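Local coordinates for bifunctional thiamine biosynthesis protein ThiDN (Methanocaldococcus jannaschii DSM 2661, PDB 2PHP) that probably makes thiamine phosphate through its C-terminal ThiN synthase domain, the part present here, while its N-terminal section probably phosphorylates hydroxymethylpyrimidine and its phosphate, at residues B[22-27]-B[64-68]; B[27-31]-B[97-101]; B[109-113]-B[176-180]. All coordinates share one frame; numbering follows the deposited sequence.

Contact 1 of 3, residues B[22-27]-B[64-68]; sequences LKKMNF and GFYIV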
loop_
_atom_site.group_PDB
_atom_site.type_symbol
_atom_site.label_atom_id
_atom_site.label_comp_id
_atom_site.label_asym_id
_atom_site.label_seq_id
_atom_site.Cartn_x
_atom_site.Cartn_y
_atom_site.Cartn_z
ATOM N N LEU B 22 2.463 0.375 -16.676
ATOM C CA LEU B 22 2.796 -0.954 -16.188
ATOM C C LEU B 22 1.630 -1.555 -15.404
ATOM O O LEU B 22 1.307 -2.734 -15.566
ATOM C CB LEU B 22 4.034 -0.885 -15.292
ATOM C CG LEU B 22 5.158 -1.902 -15.514
ATOM C CD1 LEU B 22 4.569 -3.295 -15.673
ATOM C CD2 LEU B 22 5.959 -1.522 -16.743
ATOM N N LYS B 23 0.995 -0.742 -14.563
ATOM C CA LYS B 23 -0.119 -1.219 -13.751
ATOM C C LYS B 23 -1.285 -1.723 -14.595
ATOM O O LYS B 23 -2.132 -2.463 -14.099
ATOM C CB LYS B 23 -0.605 -0.117 -12.805
ATOM C CG LYS B 23 0.403 0.252 -11.727
ATOM C CD LYS B 23 -0.085 1.356 -10.789
ATOM C CE LYS B 23 -1.254 0.902 -9.928
ATOM N NZ LYS B 23 -2.461 0.588 -10.740
ATOM N N LYS B 24 -1.324 -1.322 -15.864
ATOM C CA LYS B 24 -2.388 -1.740 -16.777
ATOM C C LYS B 24 -2.019 -2.992 -17.552
ATOM O O LYS B 24 -2.854 -3.564 -18.253
ATOM C CB LYS B 24 -2.704 -0.639 -17.796
ATOM C CG LYS B 24 -3.423 0.578 -17.215
ATOM C CD LYS B 24 -3.941 1.485 -18.328
ATOM C CE LYS B 24 -4.799 2.608 -17.766
ATOM N NZ LYS B 24 -5.581 3.330 -18.802
HETATM N N MSE B 25 -0.761 -3.390 -17.451
HETATM C CA MSE B 25 -0.262 -4.563 -18.156
HETATM C C MSE B 25 -0.430 -5.843 -17.357
HETATM O O MSE B 25 -0.558 -5.814 -16.137
HETATM C CB MSE B 25 1.228 -4.396 -18.453
HETATM C CG MSE B 25 1.570 -3.940 -19.848
HETATM SE SE MSE B 25 3.440 -3.495 -19.954
HETATM C CE MSE B 25 3.203 -1.587 -19.891
ATOM N N ASN B 26 -0.497 -6.927 -18.070
ATOM C CA ASN B 26 -0.457 -8.230 -17.426
ATOM C C ASN B 26 0.973 -8.748 -17.350
ATOM O O ASN B 26 1.378 -9.622 -18.052
ATOM C CB ASN B 26 -1.354 -9.222 -18.168
ATOM C CG ASN B 26 -1.133 -10.653 -17.720
ATOM O OD1 ASN B 26 -1.096 -10.939 -16.523
ATOM N ND2 ASN B 26 -0.984 -11.556 -18.681
ATOM N N PHE B 27 1.721 -7.909 -16.617
ATOM C CA PHE B 27 3.156 -8.104 -16.466
ATOM C C PHE B 27 3.431 -9.325 -15.595
ATOM O O PHE B 27 3.117 -9.346 -14.404
ATOM C CB PHE B 27 3.754 -6.826 -15.859
ATOM C CG PHE B 27 5.247 -6.866 -15.662
ATOM C CD1 PHE B 27 6.098 -7.242 -16.695
ATOM C CD2 PHE B 27 5.803 -6.495 -14.439
ATOM C CE1 PHE B 27 7.487 -7.250 -16.514
ATOM C CE2 PHE B 27 7.190 -6.499 -14.248
ATOM C CZ PHE B 27 8.030 -6.877 -15.288
ATOM N N GLY B 64 -1.449 -11.362 -10.238
ATOM C CA GLY B 64 -1.075 -9.984 -10.486
ATOM C C GLY B 64 0.266 -9.673 -9.854
ATOM O O GLY B 64 1.076 -10.570 -9.643
ATOM N N PHE B 65 0.494 -8.402 -9.538
ATOM C CA PHE B 65 1.753 -7.986 -8.942
ATOM C C PHE B 65 1.578 -6.735 -8.076
ATOM O O PHE B 65 0.544 -6.078 -8.129
ATOM C CB PHE B 65 2.771 -7.721 -10.051
ATOM C CG PHE B 65 2.329 -6.679 -11.047
ATOM C CD1 PHE B 65 2.778 -5.365 -10.947
ATOM C CD2 PHE B 65 1.466 -7.012 -12.088
ATOM C CE1 PHE B 65 2.376 -4.395 -11.871
ATOM C CE2 PHE B 65 1.055 -6.045 -13.017
ATOM C CZ PHE B 65 1.515 -4.735 -12.908
ATOM N N TYR B 66 2.596 -6.426 -7.278
ATOM C CA TYR B 66 2.577 -5.254 -6.409
ATOM C C TYR B 66 3.695 -4.287 -6.795
ATOM O O TYR B 66 4.845 -4.709 -7.026
ATOM C CB TYR B 66 2.827 -5.641 -4.944
ATOM C CG TYR B 66 1.806 -6.554 -4.312
ATOM C CD1 TYR B 66 0.526 -6.096 -4.007
ATOM C CD2 TYR B 66 2.140 -7.866 -3.966
ATOM C CE1 TYR B 66 -0.393 -6.918 -3.366
ATOM C CE2 TYR B 66 1.232 -8.691 -3.328
ATOM C CZ TYR B 66 -0.035 -8.208 -3.028
ATOM O OH TYR B 66 -0.942 -9.008 -2.369
ATOM N N ILE B 67 3.369 -3.001 -6.861
ATOM C CA ILE B 67 4.382 -1.990 -7.139
ATOM C C ILE B 67 4.639 -1.364 -5.768
ATOM O O ILE B 67 3.781 -0.675 -5.213
ATOM C CB ILE B 67 3.891 -0.961 -8.159
ATOM C CG1 ILE B 67 3.583 -1.685 -9.477
ATOM C CG2 ILE B 67 4.968 0.094 -8.391
ATOM C CD1 ILE B 67 3.208 -0.789 -10.626
ATOM N N VAL B 68 5.826 -1.624 -5.227
ATOM C CA VAL B 68 6.179 -1.176 -3.881
ATOM C C VAL B 68 7.158 -0.011 -3.756
ATOM O O VAL B 68 8.217 -0.012 -4.381
ATOM C CB VAL B 68 6.764 -2.376 -3.071
ATOM C CG1 VAL B 68 6.892 -2.016 -1.579
ATOM C CG2 VAL B 68 5.880 -3.615 -3.268
#

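Contact 2 of 3, residues B[27-31]-B[97-101]; sequences FTLIP and MNIKY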
loop_
_atom_site.group_PDB
_atom_site.type_symbol
_atom_site.label_atom_id
_atom_site.label_comp_id
_atom_site.label_asym_id
_atom_site.label_seq_id
_atom_site.Cartn_x
_atom_site.Cartn_y
_atom_site.Cartn_z
ATOM N N PHE B 27 1.721 -7.909 -16.617
ATOM C CA PHE B 27 3.156 -8.104 -16.466
ATOM C C PHE B 27 3.431 -9.325 -15.595
ATOM O O PHE B 27 3.117 -9.346 -14.404
ATOM C CB PHE B 27 3.754 -6.826 -15.859
ATOM C CG PHE B 27 5.247 -6.866 -15.662
ATOM C CD1 PHE B 27 6.098 -7.242 -16.695
ATOM C CD2 PHE B 27 5.803 -6.495 -14.439
ATOM C CE1 PHE B 27 7.487 -7.250 -16.514
ATOM C CE2 PHE B 27 7.190 -6.499 -14.248
ATOM C CZ PHE B 27 8.030 -6.877 -15.288
ATOM N N THR B 28 4.006 -10.354 -16.204
ATOM C CA THR B 28 4.310 -11.579 -15.485
ATOM C C THR B 28 5.801 -11.870 -15.546
ATOM O O THR B 28 6.293 -12.791 -14.896
ATOM C CB THR B 28 3.542 -12.776 -16.088
ATOM O OG1 THR B 28 3.956 -12.969 -17.447
ATOM C CG2 THR B 28 2.031 -12.515 -16.046
ATOM N N LEU B 29 6.517 -11.080 -16.336
ATOM C CA LEU B 29 7.957 -11.257 -16.470
ATOM C C LEU B 29 8.705 -10.679 -15.255
ATOM O O LEU B 29 9.634 -9.878 -15.393
ATOM C CB LEU B 29 8.426 -10.602 -17.775
ATOM C CG LEU B 29 8.043 -11.328 -19.080
ATOM C CD1 LEU B 29 8.482 -10.512 -20.301
ATOM C CD2 LEU B 29 8.693 -12.691 -19.111
ATOM N N ILE B 30 8.285 -11.107 -14.065
ATOM C CA ILE B 30 8.887 -10.651 -12.810
ATOM C C ILE B 30 9.882 -11.659 -12.246
ATOM O O ILE B 30 9.523 -12.800 -11.936
ATOM C CB ILE B 30 7.806 -10.391 -11.731
ATOM C CG1 ILE B 30 6.801 -9.361 -12.253
ATOM C CG2 ILE B 30 8.463 -9.884 -10.429
ATOM C CD1 ILE B 30 5.535 -9.279 -11.447
ATOM N N PRO B 31 11.148 -11.246 -12.096
ATOM C CA PRO B 31 12.167 -12.151 -11.556
ATOM C C PRO B 31 11.947 -12.371 -10.061
ATOM O O PRO B 31 11.175 -11.646 -9.430
ATOM C CB PRO B 31 13.468 -11.417 -11.842
ATOM C CG PRO B 31 13.068 -9.985 -11.680
ATOM C CD PRO B 31 11.716 -9.915 -12.376
HETATM N N MSE B 97 15.058 -1.135 -17.098
HETATM C CA MSE B 97 14.175 -1.941 -16.260
HETATM C C MSE B 97 14.616 -3.393 -16.374
HETATM O O MSE B 97 14.846 -3.877 -17.483
HETATM C CB MSE B 97 12.725 -1.829 -16.728
HETATM C CG MSE B 97 11.800 -2.785 -16.000
HETATM SE SE MSE B 97 9.953 -2.533 -16.476
HETATM C CE MSE B 97 9.105 -3.640 -15.135
ATOM N N ASN B 98 14.743 -4.087 -15.247
ATOM C CA ASN B 98 15.141 -5.489 -15.298
ATOM C C ASN B 98 13.898 -6.365 -15.252
ATOM O O ASN B 98 12.979 -6.094 -14.482
ATOM C CB ASN B 98 16.086 -5.842 -14.146
ATOM C CG ASN B 98 15.430 -5.716 -12.778
ATOM O OD1 ASN B 98 15.050 -4.622 -12.355
ATOM N ND2 ASN B 98 15.296 -6.843 -12.079
ATOM N N ILE B 99 13.862 -7.394 -16.100
ATOM C CA ILE B 99 12.729 -8.315 -16.146
ATOM C C ILE B 99 13.211 -9.762 -16.147
ATOM O O ILE B 99 14.395 -10.036 -16.375
ATOM C CB ILE B 99 11.843 -8.076 -17.390
ATOM C CG1 ILE B 99 12.599 -8.460 -18.661
ATOM C CG2 ILE B 99 11.425 -6.611 -17.454
ATOM C CD1 ILE B 99 11.767 -8.270 -19.924
ATOM N N LYS B 100 12.296 -10.680 -15.874
ATOM C CA LYS B 100 12.638 -12.088 -15.816
ATOM C C LYS B 100 13.247 -12.605 -17.122
ATOM O O LYS B 100 12.836 -12.227 -18.224
ATOM C CB LYS B 100 11.400 -12.893 -15.445
ATOM C CG LYS B 100 11.643 -14.371 -15.262
ATOM C CD LYS B 100 10.323 -15.105 -15.103
ATOM C CE LYS B 100 10.544 -16.572 -14.770
ATOM N NZ LYS B 100 9.238 -17.273 -14.685
ATOM N N TYR B 101 14.243 -13.470 -16.981
ATOM C CA TYR B 101 14.939 -14.049 -18.120
ATOM C C TYR B 101 14.306 -15.346 -18.614
ATOM O O TYR B 101 13.717 -16.087 -17.839
ATOM C CB TYR B 101 16.389 -14.330 -17.738
ATOM C CG TYR B 101 17.115 -15.203 -18.736
ATOM C CD1 TYR B 101 17.697 -14.655 -19.882
ATOM C CD2 TYR B 101 17.231 -16.578 -18.531
ATOM C CE1 TYR B 101 18.381 -15.452 -20.792
ATOM C CE2 TYR B 101 17.912 -17.386 -19.433
ATOM C CZ TYR B 101 18.488 -16.817 -20.560
ATOM O OH TYR B 101 19.196 -17.606 -21.443
#

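Contact 3 of 3, residues B[109-113]-B[176-180]; sequences LKDKF and VIQKI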
loop_
_atom_site.group_PDB
_atom_site.type_symbol
_atom_site.label_atom_id
_atom_site.label_comp_id
_atom_site.label_asym_id
_atom_site.label_seq_id
_atom_site.Cartn_x
_atom_site.Cartn_y
_atom_site.Cartn_z
ATOM N N LEU B 109 13.198 -12.814 -29.561
ATOM C CA LEU B 109 13.403 -11.371 -29.534
ATOM C C LEU B 109 14.530 -10.886 -30.428
ATOM O O LEU B 109 14.444 -9.796 -30.995
ATOM C CB LEU B 109 13.685 -10.894 -28.105
ATOM C CG LEU B 109 12.570 -10.948 -27.064
ATOM C CD1 LEU B 109 13.058 -10.261 -25.793
ATOM C CD2 LEU B 109 11.322 -10.255 -27.593
ATOM N N LYS B 110 15.587 -11.691 -30.539
ATOM C CA LYS B 110 16.757 -11.338 -31.341
ATOM C C LYS B 110 16.451 -10.925 -32.776
ATOM O O LYS B 110 17.336 -10.481 -33.508
ATOM C CB LYS B 110 17.767 -12.487 -31.320
ATOM C CG LYS B 110 18.400 -12.685 -29.945
ATOM C CD LYS B 110 19.541 -13.688 -29.960
ATOM C CE LYS B 110 20.272 -13.686 -28.622
ATOM N NZ LYS B 110 21.269 -14.786 -28.487
ATOM N N ASP B 111 15.193 -11.053 -33.173
ATOM C CA ASP B 111 14.785 -10.667 -34.513
ATOM C C ASP B 111 14.078 -9.307 -34.508
ATOM O O ASP B 111 14.030 -8.616 -35.531
ATOM C CB ASP B 111 13.863 -11.737 -35.098
ATOM C CG ASP B 111 14.548 -13.093 -35.215
ATOM O OD1 ASP B 111 15.533 -13.201 -35.983
ATOM O OD2 ASP B 111 14.107 -14.046 -34.534
ATOM N N LYS B 112 13.553 -8.914 -33.348
ATOM C CA LYS B 112 12.836 -7.642 -33.207
ATOM C C LYS B 112 13.612 -6.606 -32.388
ATOM O O LYS B 112 13.276 -5.419 -32.386
ATOM C CB LYS B 112 11.478 -7.890 -32.545
ATOM C CG LYS B 112 10.614 -8.882 -33.299
ATOM C CD LYS B 112 9.383 -9.280 -32.498
ATOM C CE LYS B 112 8.658 -10.417 -33.218
ATOM N NZ LYS B 112 7.324 -10.723 -32.634
ATOM N N PHE B 113 14.653 -7.058 -31.700
ATOM C CA PHE B 113 15.444 -6.166 -30.864
ATOM C C PHE B 113 16.942 -6.390 -30.997
ATOM O O PHE B 113 17.388 -7.469 -31.386
ATOM C CB PHE B 113 15.058 -6.364 -29.391
ATOM C CG PHE B 113 13.665 -5.922 -29.060
ATOM C CD1 PHE B 113 13.364 -4.570 -28.940
ATOM C CD2 PHE B 113 12.651 -6.853 -28.868
ATOM C CE1 PHE B 113 12.072 -4.148 -28.629
ATOM C CE2 PHE B 113 11.353 -6.440 -28.558
ATOM C CZ PHE B 113 11.066 -5.084 -28.437
ATOM N N VAL B 176 5.917 -5.130 -25.532
ATOM C CA VAL B 176 6.061 -5.931 -26.739
ATOM C C VAL B 176 6.602 -7.303 -26.342
ATOM O O VAL B 176 6.082 -8.335 -26.775
ATOM C CB VAL B 176 7.037 -5.256 -27.739
ATOM C CG1 VAL B 176 7.302 -6.178 -28.925
ATOM C CG2 VAL B 176 6.453 -3.928 -28.215
ATOM N N ILE B 177 7.636 -7.301 -25.503
ATOM C CA ILE B 177 8.257 -8.530 -25.033
ATOM C C ILE B 177 7.255 -9.384 -24.263
ATOM O O ILE B 177 7.200 -10.604 -24.434
ATOM C CB ILE B 177 9.467 -8.223 -24.113
ATOM C CG1 ILE B 177 10.588 -7.572 -24.923
ATOM C CG2 ILE B 177 9.963 -9.498 -23.443
ATOM C CD1 ILE B 177 11.769 -7.121 -24.086
ATOM N N GLN B 178 6.461 -8.727 -23.424
ATOM C CA GLN B 178 5.464 -9.399 -22.600
ATOM C C GLN B 178 4.438 -10.150 -23.442
ATOM O O GLN B 178 4.066 -11.279 -23.111
ATOM C CB GLN B 178 4.755 -8.374 -21.700
ATOM C CG GLN B 178 3.685 -8.949 -20.792
ATOM C CD GLN B 178 4.255 -9.823 -19.693
ATOM O OE1 GLN B 178 4.976 -9.347 -18.816
ATOM N NE2 GLN B 178 3.938 -11.110 -19.736
ATOM N N LYS B 179 3.976 -9.526 -24.521
ATOM C CA LYS B 179 2.983 -10.166 -25.383
ATOM C C LYS B 179 3.524 -11.423 -26.033
ATOM O O LYS B 179 2.799 -12.399 -26.209
ATOM C CB LYS B 179 2.483 -9.188 -26.443
ATOM C CG LYS B 179 1.494 -8.190 -25.864
ATOM C CD LYS B 179 1.089 -7.126 -26.860
ATOM C CE LYS B 179 0.183 -6.096 -26.194
ATOM N NZ LYS B 179 -0.107 -4.937 -27.087
ATOM N N ILE B 180 4.804 -11.399 -26.381
ATOM C CA ILE B 180 5.441 -12.558 -26.986
ATOM C C ILE B 180 5.499 -13.637 -25.911
ATOM O O ILE B 180 5.130 -14.787 -26.141
ATOM C CB ILE B 180 6.867 -12.211 -27.472
ATOM C CG1 ILE B 180 6.778 -11.211 -28.631
ATOM C CG2 ILE B 180 7.620 -13.479 -27.863
ATOM C CD1 ILE B 180 8.127 -10.763 -29.163
#

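Contact 1 of 3, residues B[22-27]-B[64-68]
Phe-65 opens strand 65-67 and drives its ring into the bend of segment 22-27, meeting Leu-22, Lys-23, Met-25 and Phe-27. Its CG sits between the backbone N and the carbonyl carbon (chi1 58°), which turns the ring toward this bend. Two carbonyl oxygens lie at the ring edge: Phe-65 CZ is 3.3 Å from Leu-22 O, and CE2 is 3.5 Å from Met-25 O, which lies in the ring plane. The slightly positive hydrogens of an aromatic edge suit carbonyl oxygens, though neither approach is a hydrogen bond. Leu-22 O has a true hydrogen bond from Met-25 N, 2.9 Å long, closing a type I turn. Phe-27 turns its own edge to the face of Phe-65, a T-shaped pair with centroids 6.0 Å apart and planes at 90°. Further along, Ile-67 CD1 lies 3.9 Å from CD of Lys-23, whose methylenes suit an apolar neighbour while NZ, after bends at chi3 and chi4, forms a salt bridge with Asp-70 of a third subunit. Strand 65-67 pairs with strand 57-59 in a two-stranded antiparallel sheet, and the bend it meets follows helix 8-22, with Leu-22 and Met-25 touching Val-171 of helix 167-185.

Contact 2 of 3, residues B[27-31]-B[97-101]
Phe-27 and Met-97, a selenomethionine, approach from opposite directions, the methyl CE meeting the far end of the ring at 3.4 Å from Phe-27 CZ. Met-97 is extended throughout, carrying that methyl out to the aromatic. Ile-99 comes in at a slant, its CG2 at the ring edge near its plane, 4.0 Å from Phe-27 CZ. Were Phe-27 replaced by an alanine, the Met-97 methyl and Ile-99 CG2 would probably lose their shared partner, a gap opening between loop and strand. Met-97 and Ile-99 belong to strand 95-100, the middle strand of the seven-stranded ThiN sheet, flanked by strands 37-40 and 159-164, and the loop carrying Phe-27 packs on it. Leu-29, centre of an inverse gamma turn, crosses Ile-99 obliquely, CD1 to CD1 at 4.0 Å, while Lys-100 N donates to Leu-29 O at 2.8 Å in a straight bond from above the carbonyl plane. Lys-100 CB lies 3.5 Å from Leu-29 C, and its extended chain leads away. Pro-31, with no N-H to satisfy, lays CD 3.6 Å from Lys-100 N. Its side chain crosses Asn-98 at about a right angle; Asn-98 OD1 accepts from Asn-36 N and ND2 donates to Gly-34 O.

Contact 3 of 3, residues B[109-113]-B[176-180]
Leu-109 fits its two methyls against successive turns of helix 167-185: CD1 lies 3.8 Å from Ile-177 CG1, and CD2 3.6 Å from Ile-180 CD1. It meets Ile-177 at about a right angle and Ile-180 aslant; because leucine forks at CG, its methyls can reach both isoleucines. Phe-113 adds the neighbouring patch. Its CZ is 4.0 Å from Val-176 CG1, which sits at the ring edge near its plane, and its CE2 is 3.9 Å from Ile-177 CG1. In Val-176 that methyl stands anti to the backbone N (chi1 174°), directed at the ring. Lys-112 reaches tip to tip toward Ile-180, its extended chain bringing NZ to 3.6 Å from Ile-180 CD1. Within segment 109-113, bonds from both Lys-112 N (2.7 Å) and Phe-113 N (2.8 Å) to Leu-109 O hold the turn, consistent with Leu-109 and Phe-113 both facing helix 167-185. Ile-147 of strand 147-150 touches Leu-109, Phe-113 and Ile-177, while Leu-105 of helix 103-109 packs on Ile-177 and Ile-180. With no hydrogen bond between the two segments, cohesion rests on branched aliphatic and aromatic shapes, and the amine of exposed Lys-112 beside Ile-180 probably lies where this apolar seam gives way to the surface.

Overall arrangement
From the N terminus, the chain leaves helix 8-22 and enters the loop that serves both early contacts. Contact 1 closes 36 intervening residues by bringing back strand 65-67 of the small hairpin; contact 2 starts further along the same loop and closes a longer span at strand 95-100. Their segments alternate, so the two closures cross; Phe-27 belongs to both, and Phe-65 also packs on Ile-30. Contact 3 follows in series, joining the turn after helix 103-109 to the C-terminal helix 167-185. That helix reaches back to the first loop, where Gln-178 probably hydrogen-bonds Thr-28 and Ile-177 packs on Leu-29. Hairpin, loop, central sheet and C-terminal helix are thereby tied together.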